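Side-chain contacts in phosphoenolpyruvate-protein phosphotransferase (Coxiella burnetii, PDB 3TRC), which probably transfers the phosphoryl group of phosphoenolpyruvate to a histidine of a carrier protein, the chain here being its GAF domain: residues 11-16 and 27-32; 18-21 and 25-28; 36-41 and 146-151; 125-130 and 158-163. One frame throughout, in Å; residues are numbered along the deposited sequence.

Contact 1 (11-16 and 27-32)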
loop_
_atom_site.group_PDB
_atom_site.type_symbol
_atom_site.label_atom_id
_atom_site.label_comp_id
_atom_site.label_asym_id
_atom_site.label_seq_id
_atom_site.Cartn_x
_atom_site.Cartn_y
_atom_site.Cartn_z
ATOM N N ARG A 11 3.542 6.448 -0.656
ATOM C CA ARG A 11 3.741 6.304 -2.087
ATOM C C ARG A 11 5.170 5.854 -2.389
ATOM O O ARG A 11 5.384 4.892 -3.124
ATOM C CB ARG A 11 3.437 7.631 -2.784
ATOM C CG ARG A 11 3.355 7.560 -4.295
ATOM C CD ARG A 11 3.247 8.964 -4.869
ATOM N NE ARG A 11 4.385 9.794 -4.476
ATOM C CZ ARG A 11 4.363 11.122 -4.424
ATOM N NH1 ARG A 11 3.255 11.781 -4.735
ATOM N NH2 ARG A 11 5.446 11.794 -4.055
ATOM N N GLN A 12 6.143 6.544 -1.800
ATOM C CA GLN A 12 7.555 6.254 -2.038
ATOM C C GLN A 12 7.997 4.905 -1.462
ATOM O O GLN A 12 8.727 4.158 -2.116
ATOM C CB GLN A 12 8.438 7.383 -1.490
ATOM C CG GLN A 12 9.935 7.067 -1.458
ATOM C CD GLN A 12 10.590 7.091 -2.835
ATOM O OE1 GLN A 12 10.021 7.598 -3.802
ATOM N NE2 GLN A 12 11.797 6.543 -2.923
ATOM N N ILE A 13 7.559 4.596 -0.243
ATOM C CA ILE A 13 7.972 3.350 0.397
ATOM C C ILE A 13 7.279 2.123 -0.197
ATOM O O ILE A 13 7.873 1.053 -0.276
ATOM C CB ILE A 13 7.769 3.382 1.925
ATOM C CG1 ILE A 13 8.432 2.170 2.573
ATOM C CG2 ILE A 13 6.287 3.414 2.276
ATOM C CD1 ILE A 13 8.506 2.261 4.079
ATOM N N THR A 14 6.024 2.278 -0.608
ATOM C CA THR A 14 5.292 1.182 -1.238
ATOM C C THR A 14 6.048 0.816 -2.511
ATOM O O THR A 14 6.229 -0.359 -2.833
ATOM C CB THR A 14 3.835 1.576 -1.567
ATOM O OG1 THR A 14 3.174 2.007 -0.367
ATOM C CG2 THR A 14 3.071 0.393 -2.148
ATOM N N GLN A 15 6.503 1.851 -3.212
ATOM C CA GLN A 15 7.347 1.712 -4.393
ATOM C C GLN A 15 8.624 0.940 -4.082
ATOM O O GLN A 15 8.959 -0.031 -4.759
ATOM C CB GLN A 15 7.725 3.097 -4.918
ATOM C CG GLN A 15 8.545 3.081 -6.185
ATOM C CD GLN A 15 7.676 3.038 -7.420
ATOM O OE1 GLN A 15 7.210 1.974 -7.827
ATOM N NE2 GLN A 15 7.441 4.201 -8.019
ATOM N N GLU A 16 9.339 1.385 -3.056
ATOM C CA GLU A 16 10.608 0.769 -2.690
ATOM C C GLU A 16 10.459 -0.677 -2.206
ATOM O O GLU A 16 11.293 -1.525 -2.515
ATOM C CB GLU A 16 11.344 1.621 -1.646
ATOM C CG GLU A 16 11.995 2.882 -2.207
ATOM C CD GLU A 16 12.801 3.640 -1.162
ATOM O OE1 GLU A 16 12.451 3.569 0.035
ATOM O OE2 GLU A 16 13.790 4.303 -1.533
ATOM N N LEU A 27 12.373 -5.507 4.500
ATOM C CA LEU A 27 12.247 -5.245 5.926
ATOM C C LEU A 27 13.262 -4.201 6.369
ATOM O O LEU A 27 12.943 -3.295 7.136
ATOM C CB LEU A 27 12.445 -6.537 6.726
ATOM C CG LEU A 27 11.495 -7.686 6.375
ATOM C CD1 LEU A 27 11.724 -8.877 7.301
ATOM C CD2 LEU A 27 10.055 -7.219 6.436
ATOM N N LYS A 28 14.489 -4.328 5.879
ATOM C CA LYS A 28 15.549 -3.419 6.303
ATOM C C LYS A 28 15.278 -2.011 5.787
ATOM O O LYS A 28 15.575 -1.021 6.455
ATOM C CB LYS A 28 16.916 -3.932 5.851
ATOM C CG LYS A 28 17.239 -5.302 6.427
ATOM C CD LYS A 28 18.726 -5.589 6.464
ATOM C CE LYS A 28 18.985 -6.860 7.263
ATOM N NZ LYS A 28 18.141 -6.911 8.499
ATOM N N LEU A 29 14.691 -1.938 4.599
ATOM C CA LEU A 29 14.343 -0.671 3.973
ATOM C C LEU A 29 13.283 0.038 4.803
ATOM O O LEU A 29 13.375 1.238 5.077
ATOM C CB LEU A 29 13.825 -0.957 2.563
ATOM C CG LEU A 29 13.183 0.077 1.646
ATOM C CD1 LEU A 29 13.064 -0.539 0.260
ATOM C CD2 LEU A 29 11.821 0.514 2.155
ATOM N N VAL A 30 12.278 -0.723 5.217
ATOM C CA VAL A 30 11.166 -0.186 5.987
ATOM C C VAL A 30 11.586 0.422 7.332
ATOM O O VAL A 30 11.194 1.541 7.651
ATOM C CB VAL A 30 10.060 -1.247 6.164
ATOM C CG1 VAL A 30 9.020 -0.781 7.168
ATOM C CG2 VAL A 30 9.421 -1.558 4.809
ATOM N N VAL A 31 12.394 -0.287 8.122
ATOM C CA VAL A 31 12.755 0.249 9.431
ATOM C C VAL A 31 13.569 1.543 9.309
ATOM O O VAL A 31 13.421 2.466 10.116
ATOM C CB VAL A 31 13.473 -0.800 10.324
ATOM C CG1 VAL A 31 12.581 -2.017 10.515
ATOM C CG2 VAL A 31 14.822 -1.206 9.737
ATOM N N VAL A 32 14.402 1.621 8.277
ATOM C CA VAL A 32 15.205 2.816 8.053
ATOM C C VAL A 32 14.314 3.969 7.598
ATOM O O VAL A 32 14.404 5.081 8.120
ATOM C CB VAL A 32 16.312 2.576 7.005
ATOM C CG1 VAL A 32 16.948 3.900 6.590
ATOM C CG2 VAL A 32 17.372 1.633 7.556
#

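Contact 2 (18-21 and 25-28)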
loop_
_atom_site.group_PDB
_atom_site.type_symbol
_atom_site.label_atom_id
_atom_site.label_comp_id
_atom_site.label_asym_id
_atom_site.label_seq_id
_atom_site.Cartn_x
_atom_site.Cartn_y
_atom_site.Cartn_z
ATOM N N ASN A 18 8.047 -2.857 -3.080
ATOM C CA ASN A 18 7.747 -3.721 -4.216
ATOM C C ASN A 18 8.939 -3.915 -5.150
ATOM O O ASN A 18 9.006 -4.901 -5.876
ATOM C CB ASN A 18 6.511 -3.230 -4.973
ATOM C CG ASN A 18 5.222 -3.623 -4.283
ATOM O OD1 ASN A 18 5.219 -4.478 -3.396
ATOM N ND2 ASN A 18 4.119 -3.012 -4.691
ATOM N N ALA A 19 9.888 -2.983 -5.112
ATOM C CA ALA A 19 11.092 -3.066 -5.941
ATOM C C ALA A 19 12.235 -3.817 -5.254
ATOM O O ALA A 19 13.236 -4.155 -5.884
ATOM C CB ALA A 19 11.550 -1.675 -6.361
ATOM N N ALA A 20 12.088 -4.069 -3.960
ATOM C CA ALA A 20 13.099 -4.811 -3.218
ATOM C C ALA A 20 13.270 -6.213 -3.792
ATOM O O ALA A 20 12.295 -6.876 -4.133
ATOM C CB ALA A 20 12.731 -4.879 -1.745
ATOM N N PRO A 21 14.521 -6.674 -3.892
ATOM C CA PRO A 21 14.830 -7.973 -4.502
ATOM C C PRO A 21 14.532 -9.186 -3.612
ATOM O O PRO A 21 14.455 -10.306 -4.120
ATOM C CB PRO A 21 16.329 -7.868 -4.796
ATOM C CG PRO A 21 16.842 -6.879 -3.807
ATOM C CD PRO A 21 15.732 -5.913 -3.537
ATOM N N GLN A 25 15.658 -7.413 2.367
ATOM C CA GLN A 25 15.885 -6.056 1.903
ATOM C C GLN A 25 14.658 -5.176 2.128
ATOM O O GLN A 25 14.789 -4.003 2.476
ATOM C CB GLN A 25 16.300 -6.042 0.430
ATOM C CG GLN A 25 17.776 -6.269 0.219
ATOM C CD GLN A 25 18.615 -5.159 0.823
ATOM O OE1 GLN A 25 19.263 -5.344 1.851
ATOM N NE2 GLN A 25 18.601 -3.995 0.187
ATOM N N ALA A 26 13.469 -5.739 1.934
ATOM C CA ALA A 26 12.245 -4.969 2.143
ATOM C C ALA A 26 12.106 -4.565 3.603
ATOM O O ALA A 26 11.770 -3.423 3.912
ATOM C CB ALA A 26 11.026 -5.753 1.691
ATOM N N LEU A 27 12.373 -5.507 4.500
ATOM C CA LEU A 27 12.247 -5.245 5.926
ATOM C C LEU A 27 13.262 -4.201 6.369
ATOM O O LEU A 27 12.943 -3.295 7.136
ATOM C CB LEU A 27 12.445 -6.537 6.726
ATOM C CG LEU A 27 11.495 -7.686 6.375
ATOM C CD1 LEU A 27 11.724 -8.877 7.301
ATOM C CD2 LEU A 27 10.055 -7.219 6.436
ATOM N N LYS A 28 14.489 -4.328 5.879
ATOM C CA LYS A 28 15.549 -3.419 6.303
ATOM C C LYS A 28 15.278 -2.011 5.787
ATOM O O LYS A 28 15.575 -1.021 6.455
ATOM C CB LYS A 28 16.916 -3.932 5.851
ATOM C CG LYS A 28 17.239 -5.302 6.427
ATOM C CD LYS A 28 18.726 -5.589 6.464
ATOM C CE LYS A 28 18.985 -6.860 7.263
ATOM N NZ LYS A 28 18.141 -6.911 8.499
#

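Contact 3 (36-41 and 146-151)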
loop_
_atom_site.group_PDB
_atom_site.type_symbol
_atom_site.label_atom_id
_atom_site.label_comp_id
_atom_site.label_asym_id
_atom_site.label_seq_id
_atom_site.Cartn_x
_atom_site.Cartn_y
_atom_site.Cartn_z
ATOM N N GLU A 36 13.419 7.709 9.276
ATOM C CA GLU A 36 13.754 8.931 8.559
ATOM C C GLU A 36 12.535 9.807 8.319
ATOM O O GLU A 36 12.612 11.033 8.417
ATOM C CB GLU A 36 14.380 8.599 7.201
ATOM C CG GLU A 36 15.759 7.993 7.272
ATOM C CD GLU A 36 16.241 7.522 5.912
ATOM O OE1 GLU A 36 15.389 7.208 5.053
ATOM O OE2 GLU A 36 17.468 7.468 5.701
ATOM N N ALA A 37 11.418 9.169 7.980
ATOM C CA ALA A 37 10.282 9.870 7.387
ATOM C C ALA A 37 9.209 10.346 8.367
ATOM O O ALA A 37 8.578 11.380 8.136
ATOM C CB ALA A 37 9.653 9.015 6.278
ATOM N N LEU A 38 8.991 9.606 9.450
ATOM C CA LEU A 38 7.939 9.975 10.397
ATOM C C LEU A 38 8.144 11.352 11.049
ATOM O O LEU A 38 7.234 12.178 11.019
ATOM C CB LEU A 38 7.729 8.894 11.461
ATOM C CG LEU A 38 6.913 7.682 11.023
ATOM C CD1 LEU A 38 6.805 6.685 12.167
ATOM C CD2 LEU A 38 5.529 8.111 10.554
ATOM N N PRO A 39 9.317 11.597 11.661
ATOM C CA PRO A 39 10.417 10.663 11.927
ATOM C C PRO A 39 10.222 9.919 13.244
ATOM O O PRO A 39 9.315 10.228 14.016
ATOM C CB PRO A 39 11.624 11.590 12.051
ATOM C CG PRO A 39 11.050 12.826 12.672
ATOM C CD PRO A 39 9.662 12.971 12.074
ATOM N N ALA A 40 11.076 8.932 13.492
ATOM C CA ALA A 40 11.095 8.231 14.765
ATOM C C ALA A 40 12.543 7.877 15.076
ATOM O O ALA A 40 13.402 7.955 14.206
ATOM C CB ALA A 40 10.234 6.972 14.706
ATOM N N ASP A 41 12.817 7.476 16.312
ATOM C CA ASP A 41 14.200 7.211 16.710
ATOM C C ASP A 41 14.616 5.748 16.622
ATOM O O ASP A 41 15.801 5.450 16.477
ATOM C CB ASP A 41 14.473 7.774 18.099
ATOM C CG ASP A 41 14.152 9.243 18.183
ATOM O OD1 ASP A 41 14.694 10.018 17.362
ATOM O OD2 ASP A 41 13.327 9.619 19.033
ATOM N N ALA A 146 -2.162 5.464 11.222
ATOM C CA ALA A 146 -2.803 5.018 9.986
ATOM C C ALA A 146 -1.764 4.641 8.928
ATOM O O ALA A 146 -1.896 3.631 8.230
ATOM C CB ALA A 146 -3.745 6.095 9.460
ATOM N N PHE A 147 -0.728 5.458 8.815
ATOM C CA PHE A 147 0.379 5.182 7.916
ATOM C C PHE A 147 1.038 3.846 8.244
ATOM O O PHE A 147 1.228 2.998 7.371
ATOM C CB PHE A 147 1.409 6.300 8.016
ATOM C CG PHE A 147 2.704 5.987 7.347
ATOM C CD1 PHE A 147 2.837 6.106 5.978
ATOM C CD2 PHE A 147 3.792 5.572 8.090
ATOM C CE1 PHE A 147 4.031 5.814 5.363
ATOM C CE2 PHE A 147 4.983 5.281 7.478
ATOM C CZ PHE A 147 5.107 5.401 6.117
ATOM N N CYS A 148 1.385 3.666 9.509
ATOM C CA CYS A 148 2.074 2.452 9.936
ATOM C C CYS A 148 1.203 1.200 9.806
ATOM O O CYS A 148 1.693 0.123 9.458
ATOM C CB CYS A 148 2.595 2.613 11.367
ATOM S SG CYS A 148 3.982 3.741 11.574
ATOM N N VAL A 149 -0.088 1.334 10.094
ATOM C CA VAL A 149 -1.014 0.215 9.970
ATOM C C VAL A 149 -1.168 -0.181 8.508
ATOM O O VAL A 149 -1.100 -1.360 8.160
ATOM C CB VAL A 149 -2.386 0.539 10.588
ATOM C CG1 VAL A 149 -3.433 -0.479 10.148
ATOM C CG2 VAL A 149 -2.276 0.584 12.101
ATOM N N THR A 150 -1.365 0.814 7.649
ATOM C CA THR A 150 -1.505 0.563 6.223
ATOM C C THR A 150 -0.254 -0.117 5.691
ATOM O O THR A 150 -0.331 -1.064 4.897
ATOM C CB THR A 150 -1.780 1.881 5.455
ATOM O OG1 THR A 150 -2.966 2.484 5.980
ATOM C CG2 THR A 150 -1.981 1.604 3.981
ATOM N N LEU A 151 0.903 0.344 6.153
ATOM C CA LEU A 151 2.180 -0.250 5.781
ATOM C C LEU A 151 2.289 -1.710 6.233
ATOM O O LEU A 151 2.771 -2.565 5.486
ATOM C CB LEU A 151 3.322 0.563 6.376
ATOM C CG LEU A 151 4.744 0.123 6.037
ATOM C CD1 LEU A 151 4.956 0.143 4.529
ATOM C CD2 LEU A 151 5.751 1.015 6.739
#

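Contact 4 (125-130 and 158-163)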
loop_
_atom_site.group_PDB
_atom_site.type_symbol
_atom_site.label_atom_id
_atom_site.label_comp_id
_atom_site.label_asym_id
_atom_site.label_seq_id
_atom_site.Cartn_x
_atom_site.Cartn_y
_atom_site.Cartn_z
ATOM N N GLU A 125 -4.123 -14.150 10.367
ATOM C CA GLU A 125 -2.994 -14.867 10.950
ATOM C C GLU A 125 -1.872 -13.899 11.326
ATOM O O GLU A 125 -1.336 -13.213 10.460
ATOM C CB GLU A 125 -2.459 -15.914 9.970
ATOM C CG GLU A 125 -1.307 -16.749 10.519
ATOM C CD GLU A 125 -0.685 -17.669 9.479
ATOM O OE1 GLU A 125 -1.114 -17.635 8.305
ATOM O OE2 GLU A 125 0.242 -18.428 9.837
ATOM N N LEU A 126 -1.516 -13.851 12.608
ATOM C CA LEU A 126 -0.406 -13.009 13.064
ATOM C C LEU A 126 0.931 -13.525 12.543
ATOM O O LEU A 126 1.301 -14.671 12.798
ATOM C CB LEU A 126 -0.357 -12.943 14.591
ATOM C CG LEU A 126 0.720 -12.019 15.162
ATOM C CD1 LEU A 126 0.312 -10.564 14.958
ATOM C CD2 LEU A 126 0.981 -12.312 16.637
ATOM N N LEU A 127 1.665 -12.671 11.832
ATOM C CA LEU A 127 2.947 -13.069 11.257
ATOM C C LEU A 127 4.123 -12.380 11.933
ATOM O O LEU A 127 5.262 -12.834 11.827
ATOM C CB LEU A 127 2.991 -12.739 9.765
ATOM C CG LEU A 127 1.946 -13.426 8.891
ATOM C CD1 LEU A 127 2.208 -13.115 7.422
ATOM C CD2 LEU A 127 1.946 -14.931 9.140
ATOM N N GLY A 128 3.857 -11.262 12.589
ATOM C CA GLY A 128 4.931 -10.523 13.216
ATOM C C GLY A 128 4.445 -9.262 13.882
ATOM O O GLY A 128 3.238 -9.049 14.032
ATOM N N ILE A 129 5.396 -8.425 14.283
ATOM C CA ILE A 129 5.094 -7.173 14.962
ATOM C C ILE A 129 6.018 -6.075 14.472
ATOM O O ILE A 129 7.222 -6.286 14.324
ATOM C CB ILE A 129 5.297 -7.289 16.479
ATOM C CG1 ILE A 129 4.642 -8.562 17.024
ATOM C CG2 ILE A 129 4.761 -6.041 17.177
ATOM C CD1 ILE A 129 3.140 -8.469 17.155
ATOM N N LEU A 130 5.450 -4.898 14.231
ATOM C CA LEU A 130 6.233 -3.717 13.880
ATOM C C LEU A 130 6.252 -2.786 15.088
ATOM O O LEU A 130 5.204 -2.451 15.633
ATOM C CB LEU A 130 5.606 -3.018 12.669
ATOM C CG LEU A 130 6.209 -1.687 12.211
ATOM C CD1 LEU A 130 7.580 -1.934 11.613
ATOM C CD2 LEU A 130 5.296 -0.999 11.195
ATOM N N GLU A 158 4.114 -9.384 2.125
ATOM C CA GLU A 158 5.489 -9.704 1.761
ATOM C C GLU A 158 6.026 -10.897 2.555
ATOM O O GLU A 158 6.678 -11.780 2.003
ATOM C CB GLU A 158 6.380 -8.472 1.923
ATOM C CG GLU A 158 5.953 -7.302 1.029
ATOM C CD GLU A 158 6.116 -7.606 -0.454
ATOM O OE1 GLU A 158 7.202 -8.077 -0.839
ATOM O OE2 GLU A 158 5.162 -7.385 -1.232
ATOM N N ILE A 159 5.745 -10.930 3.853
ATOM C CA ILE A 159 6.139 -12.062 4.675
ATOM C C ILE A 159 5.416 -13.350 4.259
ATOM O O ILE A 159 6.027 -14.415 4.152
ATOM C CB ILE A 159 5.896 -11.768 6.166
ATOM C CG1 ILE A 159 6.741 -10.559 6.587
ATOM C CG2 ILE A 159 6.193 -12.999 7.017
ATOM C CD1 ILE A 159 6.484 -10.070 8.010
ATOM N N ALA A 160 4.115 -13.247 4.019
ATOM C CA ALA A 160 3.346 -14.410 3.589
ATOM C C ALA A 160 3.870 -14.962 2.267
ATOM O O ALA A 160 3.942 -16.179 2.071
ATOM C CB ALA A 160 1.870 -14.063 3.482
ATOM N N HIS A 161 4.238 -14.066 1.357
ATOM C CA HIS A 161 4.729 -14.478 0.049
ATOM C C HIS A 161 6.070 -15.191 0.184
ATOM O O HIS A 161 6.297 -16.225 -0.443
ATOM C CB HIS A 161 4.848 -13.272 -0.888
ATOM C CG HIS A 161 5.330 -13.618 -2.262
ATOM N ND1 HIS A 161 6.560 -13.222 -2.742
ATOM C CD2 HIS A 161 4.750 -14.330 -3.257
ATOM C CE1 HIS A 161 6.715 -13.670 -3.976
ATOM N NE2 HIS A 161 5.631 -14.346 -4.312
ATOM N N ALA A 162 6.953 -14.637 1.011
ATOM C CA ALA A 162 8.248 -15.258 1.276
ATOM C C ALA A 162 8.085 -16.660 1.857
ATOM O O ALA A 162 8.777 -17.594 1.449
ATOM C CB ALA A 162 9.069 -14.390 2.217
ATOM N N ARG A 163 7.173 -16.800 2.814
ATOM C CA ARG A 163 6.894 -18.095 3.419
ATOM C C ARG A 163 6.376 -19.086 2.383
ATOM O O ARG A 163 6.808 -20.238 2.339
ATOM C CB ARG A 163 5.888 -17.951 4.563
ATOM C CG ARG A 163 6.444 -17.220 5.765
ATOM C CD ARG A 163 5.626 -17.466 7.018
ATOM N NE ARG A 163 6.479 -17.474 8.203
ATOM C CZ ARG A 163 6.195 -16.853 9.341
ATOM N NH1 ARG A 163 5.070 -16.164 9.464
ATOM N NH2 ARG A 163 7.040 -16.921 10.360
HETATM O O HOH W 1 3.303 -16.815 12.143
#

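Contact 1 (11-16 and 27-32)
Leu29 reaches across from helix 27-32 and sets its two methyls against different residues of helix 11-16. CD1 lies against the root of Glu16, 3.4 Å from Glu16 CB and equally near the backbone Glu16 O, while CD2 turns to the flank of Ile13 and stands 3.8 Å from Ile13 CG1. With CG anti to the backbone N (chi1 171°), the fork of Leu29 is carried out from its own helix into the gap between Ile13 and Glu16, which are three residues, nearly one turn, apart.

Ile13 is the deeper of these two partners. It is modelled in two conformers; in the one described its ethyl arm is extended, CG1 anti to the backbone N (chi1 -170°), and this brings the terminal CD1 to 4.0 Å from Val30 CG2, the two side chains meeting at about a right angle. The helices behind these residues, 3-19 and 23-37, run antiparallel as a helical hairpin on one side of the GAF-domain sheet; the short segments make an angle of 162° with axes 10.4 Å apart. Helix 142-164 closes the inner side, where Leu151 touches both Ile13 and Val30.

Toward the outer side the contact turns polar. The aliphatic part of Glu16 packs on Leu29, and its carboxylate lies beside the leucine, with OE1 3.8 Å from Leu29 CD2. That same oxygen forms a salt bridge with Arg33, a turn further along helix 23-37, while Gln12 NE2 offers OE2 of Glu16 a weak hydrogen bond of 3.3 Å.

Contact 2 (18-21 and 25-28)
The tight turn of a helical hairpin is closed here, where helix 3-19 gives way to helix 23-37 in the GAF-domain construct and the chain doubles back within a few residues. Ala20 and Ala26 face each other across the turn, their CA atoms 5.4 Å apart, a spacing that two methyl groups fit. Ala20 CB points at the start of the second helix and meets Ala26 CB at 3.9 Å; it also rests on the backbone there, 3.8 Å from Ala26 N.

Outside this alanine pair, the ring of Pro21 lies obliquely against the aliphatic part of Gln25. Gln25 CG stands beside its own backbone N (chi1 -84°), which sets it alongside the proline, and the bend at chi2 (-64°) turns the amide from there. This outer layer is exposed, whereas Ala26 is buried. No hydrogen bond joins the two segments, but Asn22 OD1 within the turn accepts one from Gln25 N. Asn18 and Ala19, on the first arm, pack on Ile153 and Gln123 of the second subunit, respectively. At the proline itself, Pro21 CD sits 4.0 Å from Gln25 CB, and Pro21 CG is 4.2 Å from Gln25 CG.

Contact 3 (36-41 and 146-151)
The chain leaves helix 23-37 through 36-41 and passes the flank of helix 142-164 at a distance, the nearest CA atoms, those of Leu38 and Phe147, being 9.3 Å apart. A cis peptide bond joins Leu38 to Pro39 where the chain heads for strand 42-49, the first strand of the GAF-domain sheet. Leu38 bridges the gap, its two methyls meeting neighbouring residues of the helix. CD2 approaches the Phe147 ring obliquely, 3.9 Å from Phe147 CD2, and CD1 stands 4.1 Å from Cys148 SG.

Phe147 CG is anti to the backbone N (chi1 168°), which swings the ring out from its helix toward Leu38 and the neighbouring helices, where it touches Ile9, Leu10 and Leu34. Cys148 instead faces the sheet, packing on Leu116, Ile118 and Ile132; Leu38 touches Ile132 as well.

On the helix itself, Ala146 O accepts both the Thr150 amide and, at 2.7 Å, Thr150 OG1, the two donors arriving from opposite faces of the carbonyl plane. This satisfies the buried hydroxyl within its own turn. Across the segments, by contrast, only carbon and sulfur meet, so this contact rests on dispersion and the exclusion of water, with no hydrogen bond between them.

Contact 4 (125-130 and 158-163)
Strand 125-130 and helix 158-163 pass at 122° with their axes 9.6 Å apart, helix 142-164 lying across a face of the antiparallel GAF-domain sheet. Leu127 projects from the strand into this interface at a classic beta bulge, where Leu127 and Gly128 both face Ile120 of the neighbouring strand 114-122.

The two methyls of Leu127 have different surroundings. CD1 goes to the apolar side, 4.0 Å from Ile159 CG2 and 4.1 Å from Ala160 CB, and lies close to the helix backbone as well, 3.9 Å from Ala160 N. Leu127 and Ile159 run alongside each other, pointing opposite ways. CD2 meets the rim of the Arg163 guanidinium, nearly coplanar with it.

Arg163 is modelled in two conformers, so its contacts are less certain and hold for the one described. There its chain is kinked at chi3 (147°) and passes alongside Leu127, and NH2 makes a weak hydrogen bond to Cys48 O on strand 42-49. Glu125 OE2 stays 5.3 Å from Arg163 NH1, too far for a salt bridge. A water links Arg163 to the strand backbone: it lies 3.0 Å from Leu126 O and weakly accepts from Arg163 NH1, the same nitrogen that lies 3.4 Å from Leu127 CD2.

Contacts 1 and 2 hold the same pair of helices, 3-19 and 23-37: contact 2 at the turn, with small side chains and an exposed edge, contact 1 further along, where longer side chains span a wider backbone gap and the outer side turns polar, Glu16 pairing with Arg33 beyond the two segments. Contact 3 is the most buried and is apolar across its segments; it adjoins contact 1 through Leu151. Contact 4 shares helix 142-164 with contact 3 but joins it to the sheet, mixing an apolar centre with a hydrated, charged edge. Contacts 2 and 4 meet where Asn18 packs against Glu158. The second subunit reaches residues of all four.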